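Local coordinates for chemotaxis protein CheX (Vibrio vulnificus, PDB 6VPW), which probably acts in chemotaxis signalling as a CheX-type phosphatase of the CheC-like clan, removing the phosphate from the response regulator CheY, at residues 71-74 with 78-81. Residues are numbered along the deposited sequence; the frame is centred on the assembly and turned at random.
Sequences IMQN and ERPN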
loop_
_atom_site.group_PDB
_atom_site.type_symbol
_atom_site.label_atom_id
_atom_site.label_comp_id
_atom_site.label_asym_id
_atom_site.label_seq_id
_atom_site.Cartn_x
_atom_site.Cartn_y
_atom_site.Cartn_z
ATOM N N ILE A 71 -3.297 21.025 -2.967
ATOM C CA ILE A 71 -4.583 20.345 -3.292
ATOM C C ILE A 71 -5.567 20.560 -2.133
ATOM O O ILE A 71 -6.720 20.979 -2.408
ATOM C CB ILE A 71 -4.333 18.853 -3.611
ATOM C CG1 ILE A 71 -3.503 18.705 -4.887
ATOM C CG2 ILE A 71 -5.633 18.067 -3.699
ATOM C CD1 ILE A 71 -2.981 17.306 -5.129
ATOM N N MET A 72 -5.119 20.308 -0.895
ATOM C CA MET A 72 -5.955 20.448 0.332
ATOM C C MET A 72 -6.478 21.883 0.456
ATOM O O MET A 72 -7.669 22.048 0.772
ATOM C CB MET A 72 -5.143 20.127 1.590
ATOM C CG MET A 72 -4.918 18.651 1.802
ATOM S SD MET A 72 -6.433 17.816 2.324
ATOM C CE MET A 72 -6.677 18.549 3.940
ATOM N N GLN A 73 -5.606 22.874 0.257
ATOM C CA GLN A 73 -6.055 24.289 0.364
ATOM C C GLN A 73 -7.177 24.534 -0.653
ATOM O O GLN A 73 -8.180 25.174 -0.277
ATOM C CB GLN A 73 -4.884 25.248 0.143
ATOM C CG GLN A 73 -5.286 26.715 0.165
ATOM C CD GLN A 73 -4.100 27.638 0.034
ATOM O OE1 GLN A 73 -2.946 27.221 0.110
ATOM N NE2 GLN A 73 -4.384 28.917 -0.156
ATOM N N ASN A 74 -7.038 23.993 -1.869
ATOM C CA ASN A 74 -8.042 24.231 -2.943
ATOM C C ASN A 74 -9.347 23.492 -2.620
ATOM O O ASN A 74 -10.421 24.120 -2.748
ATOM C CB ASN A 74 -7.515 23.842 -4.331
ATOM C CG ASN A 74 -6.383 24.721 -4.835
ATOM O OD1 ASN A 74 -5.965 25.654 -4.158
ATOM N ND2 ASN A 74 -5.885 24.439 -6.031
ATOM N N GLU A 78 -8.961 26.249 3.152
ATOM C CA GLU A 78 -8.070 26.546 4.307
ATOM C C GLU A 78 -6.875 25.586 4.269
ATOM O O GLU A 78 -7.092 24.356 4.359
ATOM C CB GLU A 78 -8.836 26.431 5.626
ATOM C CG GLU A 78 -9.911 27.492 5.799
ATOM C CD GLU A 78 -10.719 27.374 7.081
ATOM O OE1 GLU A 78 -10.695 26.288 7.697
ATOM O OE2 GLU A 78 -11.369 28.370 7.463
ATOM N N ARG A 79 -5.667 26.143 4.135
ATOM C CA ARG A 79 -4.413 25.346 4.063
ATOM C C ARG A 79 -4.170 24.658 5.404
ATOM O O ARG A 79 -4.152 25.317 6.441
ATOM C CB ARG A 79 -3.241 26.265 3.708
ATOM C CG ARG A 79 -1.926 25.544 3.450
ATOM C CD ARG A 79 -0.826 26.540 3.138
ATOM N NE ARG A 79 0.411 25.898 2.717
ATOM C CZ ARG A 79 0.673 25.496 1.477
ATOM N NH1 ARG A 79 -0.230 25.650 0.519
ATOM N NH2 ARG A 79 1.836 24.926 1.203
ATOM N N PRO A 80 -3.989 23.316 5.434
ATOM C CA PRO A 80 -3.713 22.602 6.681
ATOM C C PRO A 80 -2.300 22.896 7.202
ATOM O O PRO A 80 -1.466 23.282 6.403
ATOM C CB PRO A 80 -3.804 21.110 6.303
ATOM C CG PRO A 80 -4.443 21.091 4.925
ATOM C CD PRO A 80 -4.062 22.405 4.282
ATOM N N ASN A 81 -2.062 22.667 8.498
ATOM C CA ASN A 81 -0.721 22.904 9.102
ATOM C C ASN A 81 0.371 22.030 8.462
ATOM O O ASN A 81 1.291 22.592 7.831
ATOM C CB ASN A 81 -0.744 22.684 10.621
ATOM C CG ASN A 81 0.534 23.104 11.318
ATOM O OD1 ASN A 81 1.429 23.683 10.704
ATOM N ND2 ASN A 81 0.624 22.834 12.610
#
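Q73 and R79 meet through their side-chain ends, and M72 meets P80 beside them. R79 NH1 donates a hydrogen bond to Q73 OE1 at 3.2 Å. The acceptor lies in the guanidinium plane, at its edge. NH1 sits nearly in line with the amide C=O (169°), while the two flat groups stand almost perpendicular, 85° apart. Both residues place CG anti to the backbone N (chi1 177° in Q73) and the chains run out extended, in R79 as far as NE, which brings the amide and the guanidinium together. Their aliphatic parts also touch, with Q73 CD 4.0 Å from R79 CB. A weak, long ion pair from NH1 to E70 adds a second partner. M72 is different: its chain bends at chi2 and chi3 and curls beside the proline ring. P80 CG lies 3.5 Å from both M72 CB and M72 CE, a purely apolar contact. Both residues also touch V87 of helix 85-107, and M72 reaches M90, so M72 is buried, while Q73 and R79 lie nearer the surface. The chain thus folds back on the C-terminal part of helix 65-76, in the loop that joins it to helix 85-107 within the CheX family fold.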